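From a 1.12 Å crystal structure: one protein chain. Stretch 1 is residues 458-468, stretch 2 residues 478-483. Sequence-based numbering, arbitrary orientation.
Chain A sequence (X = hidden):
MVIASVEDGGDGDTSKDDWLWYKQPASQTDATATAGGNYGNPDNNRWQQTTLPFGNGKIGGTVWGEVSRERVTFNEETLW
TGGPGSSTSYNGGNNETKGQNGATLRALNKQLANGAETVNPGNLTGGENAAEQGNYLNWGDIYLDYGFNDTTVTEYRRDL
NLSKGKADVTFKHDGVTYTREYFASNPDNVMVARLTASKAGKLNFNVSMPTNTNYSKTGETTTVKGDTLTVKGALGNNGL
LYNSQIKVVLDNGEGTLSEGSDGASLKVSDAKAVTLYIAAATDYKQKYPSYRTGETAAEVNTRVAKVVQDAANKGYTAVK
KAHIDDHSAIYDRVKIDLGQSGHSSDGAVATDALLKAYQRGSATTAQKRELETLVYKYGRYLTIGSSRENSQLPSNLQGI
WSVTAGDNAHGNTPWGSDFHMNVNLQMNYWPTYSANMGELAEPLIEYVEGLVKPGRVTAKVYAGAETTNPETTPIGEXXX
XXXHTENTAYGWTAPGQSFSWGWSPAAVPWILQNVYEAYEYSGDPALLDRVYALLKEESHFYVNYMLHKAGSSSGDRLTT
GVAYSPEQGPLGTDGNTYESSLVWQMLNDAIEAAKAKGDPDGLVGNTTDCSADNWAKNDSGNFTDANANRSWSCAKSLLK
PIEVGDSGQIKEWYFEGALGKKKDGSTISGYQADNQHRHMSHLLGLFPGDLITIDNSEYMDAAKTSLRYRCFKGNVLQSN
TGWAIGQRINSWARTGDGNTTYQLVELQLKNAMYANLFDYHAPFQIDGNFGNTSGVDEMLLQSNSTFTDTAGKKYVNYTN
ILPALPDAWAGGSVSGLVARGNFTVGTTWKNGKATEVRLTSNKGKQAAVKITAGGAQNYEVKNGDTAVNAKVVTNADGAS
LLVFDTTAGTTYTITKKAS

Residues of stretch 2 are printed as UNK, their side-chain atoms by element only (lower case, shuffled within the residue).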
# COMPACT_ATOMS: atom_id res chain seq x y z
N THR A 458 -16.58 -13.95 11.79
CA THR A 458 -15.35 -14.72 11.93
C THR A 458 -14.91 -14.83 13.39
O THR A 458 -14.51 -15.90 13.85
CB THR A 458 -14.24 -14.11 11.07
OG1 THR A 458 -14.70 -14.03 9.72
CG2 THR A 458 -12.98 -14.94 11.11
N ALA A 459 -14.98 -13.71 14.12
CA ALA A 459 -14.63 -13.69 15.54
C ALA A 459 -15.49 -14.64 16.35
O ALA A 459 -15.00 -15.33 17.25
CB ALA A 459 -14.72 -12.28 16.09
N LYS A 460 -16.78 -14.71 16.03
CA LYS A 460 -17.68 -15.63 16.71
C LYS A 460 -17.31 -17.09 16.41
O LYS A 460 -17.18 -17.91 17.32
CB LYS A 460 -19.13 -15.35 16.32
CG LYS A 460 -20.11 -16.32 16.96
CD LYS A 460 -21.56 -16.00 16.64
CE LYS A 460 -21.97 -16.50 15.27
NZ LYS A 460 -21.86 -17.99 15.14
N VAL A 461 -17.13 -17.40 15.13
CA VAL A 461 -16.88 -18.78 14.70
C VAL A 461 -15.55 -19.32 15.20
O VAL A 461 -15.49 -20.45 15.71
CB VAL A 461 -16.96 -18.90 13.16
CG1 VAL A 461 -16.47 -20.26 12.67
CG2 VAL A 461 -18.39 -18.64 12.69
N TYR A 462 -14.49 -18.52 15.10
CA TYR A 462 -13.15 -19.02 15.40
C TYR A 462 -12.65 -18.68 16.79
O TYR A 462 -11.74 -19.34 17.28
CB TYR A 462 -12.16 -18.56 14.33
CG TYR A 462 -12.45 -19.18 12.98
CD1 TYR A 462 -11.95 -20.45 12.64
CD2 TYR A 462 -13.24 -18.52 12.04
CE1 TYR A 462 -12.22 -21.02 11.40
CE2 TYR A 462 -13.52 -19.08 10.81
CZ TYR A 462 -13.01 -20.33 10.49
OH TYR A 462 -13.30 -20.87 9.26
N ALA A 463 -13.21 -17.65 17.42
CA ALA A 463 -12.74 -17.23 18.74
C ALA A 463 -13.83 -17.16 19.81
O ALA A 463 -13.54 -16.85 20.97
CB ALA A 463 -11.98 -15.90 18.65
N GLY A 464 -15.07 -17.43 19.44
CA GLY A 464 -16.17 -17.42 20.41
C GLY A 464 -16.58 -16.04 20.87
O GLY A 464 -17.19 -15.90 21.93
N ALA A 465 -16.24 -15.03 20.07
CA ALA A 465 -16.57 -13.64 20.40
C ALA A 465 -17.82 -13.24 19.63
O ALA A 465 -17.73 -12.85 18.46
CB ALA A 465 -15.40 -12.72 20.07
N GLU A 466 -18.98 -13.35 20.28
CA GLU A 466 -20.25 -13.03 19.64
C GLU A 466 -20.74 -11.65 20.02
O GLU A 466 -20.96 -11.37 21.20
CB GLU A 466 -21.34 -14.07 19.94
CG GLU A 466 -22.71 -13.65 19.38
CD GLU A 466 -23.74 -14.76 19.30
OE1 GLU A 466 -23.60 -15.77 20.02
OE2 GLU A 466 -24.70 -14.61 18.52
N THR A 467 -20.90 -10.79 19.02
CA THR A 467 -21.55 -9.51 19.20
C THR A 467 -23.06 -9.68 19.05
O THR A 467 -23.53 -10.17 18.03
CB THR A 467 -21.04 -8.47 18.18
OG1 THR A 467 -19.63 -8.28 18.35
CG2 THR A 467 -21.75 -7.13 18.35
N THR A 468 -23.80 -9.29 20.09
CA THR A 468 -25.26 -9.28 20.03
C THR A 468 -25.71 -8.03 19.27
O THR A 468 -25.05 -6.99 19.34
CB THR A 468 -25.88 -9.29 21.44
OG1 THR A 468 -25.41 -8.16 22.18
CG2 THR A 468 -25.48 -10.55 22.18
N UNK A 478 -18.66 -3.68 19.89
CA UNK A 478 -18.82 -5.12 19.70
C UNK A 478 -17.75 -5.91 20.43
O UNK A 478 -16.88 -5.35 21.09
N UNK A 479 -17.84 -7.24 20.31
CA UNK A 479 -16.92 -8.13 21.00
C UNK A 479 -15.61 -8.37 20.26
O UNK A 479 -14.67 -8.95 20.81
o UNK A 479 -17.20 -9.39 24.25
c UNK A 479 -18.68 -9.34 22.38
c UNK A 479 -18.12 -8.78 23.68
c UNK A 479 -17.60 -9.46 21.32
o UNK A 479 -18.60 -7.71 24.11
N UNK A 480 -15.55 -7.93 19.01
CA UNK A 480 -14.34 -8.11 18.22
C UNK A 480 -14.61 -8.51 16.79
O UNK A 480 -15.63 -9.12 16.47
N UNK A 481 -13.67 -8.16 15.92
CA UNK A 481 -13.71 -8.53 14.52
C UNK A 481 -12.38 -9.17 14.15
O UNK A 481 -11.31 -8.68 14.54
o UNK A 481 -10.79 -2.77 14.47
c UNK A 481 -12.20 -5.78 12.95
c UNK A 481 -13.20 -6.10 13.85
c UNK A 481 -13.39 -5.28 14.96
c UNK A 481 -14.07 -7.33 13.63
c UNK A 481 -11.60 -3.87 14.27
c UNK A 481 -12.59 -4.17 15.18
c UNK A 481 -11.40 -4.66 13.15
N UNK A 482 -12.46 -10.28 13.43
CA UNK A 482 -11.29 -11.06 13.08
C UNK A 482 -11.22 -11.17 11.56
O UNK A 482 -12.23 -11.39 10.90
c UNK A 482 -9.34 -15.18 15.38
c UNK A 482 -10.23 -13.36 13.44
c UNK A 482 -11.41 -12.45 13.71
s UNK A 482 -10.52 -15.04 14.04
N UNK A 483 -10.01 -11.00 11.02
CA UNK A 483 -9.74 -11.22 9.60
C UNK A 483 -8.31 -11.71 9.47
O UNK A 483 -7.52 -11.60 10.42
c UNK A 483 -9.97 -9.96 8.79
O HOH W 1 -17.92 -10.20 17.64

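Position 478 has backbone atoms and nothing beyond CA, which makes it Gly 478. Its CA lies 3.5 Å from Thr 467 OG1, and an ideally placed CB would come within 2.9 Å of that same oxygen, a clash. The bare CA therefore suits this approach.

Position 479 carries three carbons, the third bearing two oxygens. An unbranched chain ending in a carboxylate, with two carbons before it, is glutamate: Glu 479. Its CA-to-CB bond points toward stretch 1, and CB stands 4.1 Å from Ala 465 CB, while CG packs 3.3 Å from Glu 466 O. The end of the side chain leads away, and OE1 is hydrogen-bonded elsewhere in the structure. The backbone supplies the polar contact: Glu 479 N donates to Thr 467 OG1 over 2.9 Å, with an N-H...O angle of 168°, nearly linear.

Position 480 again has no side-chain atom and is Gly 480. Here the backbone itself gives the reason: at phi 138° and psi 154° a CB would be jammed against the carbonyl oxygen of the preceding residue. The nearest stretch 1 atoms to an ideal CB, Ala 465 CB at 4.2 Å and Ala 459 CB at 4.4 Å, would not by themselves forbid it. Gly 480 O sits 3.3 Å from Ala 459 CB.

Position 481 shows one carbon followed by a six-carbon ring bearing one oxygen, the signature of tyrosine. Tyr 481 directs its CA-to-CB bond away from stretch 1; its backbone makes the contact, with CA 4.2 Å from Ala 459 CB.

Position 482 has an unbranched chain of two carbons, a sulfur and a terminal carbon, hence Met 482. With chi1 and chi2 both t, the chain extends along the helix: CB lies 4.1 Å from Ala 459 CB, SD lies 3.8 Å from Thr 458 CG2 and 3.9 Å from Tyr 462 CB, and CE reaches to 4.3 Å from Ala 463 CB.

Position 483 has a single side-chain carbon and is Ala 483. Its CA-to-CB bond points away from stretch 1, and Ala 483 CB remains 6.3 Å from Thr 458 CG2, too far for contact.

The contact, burying 445 Å² in all, thus combines two modes. Met 482 lies against the helical residues through apolar packing, covered over 106 Å². Beyond the helix, Thr 467 OG1 accepts from Glu 479 N and donates to water 1 at 2.7 Å from its O. That water donates to Ala 465 O and Gly 480 O, each 2.8 Å from the water O, bridging the two backbones.

Stretch 2, residues 478-483: GEGYMA
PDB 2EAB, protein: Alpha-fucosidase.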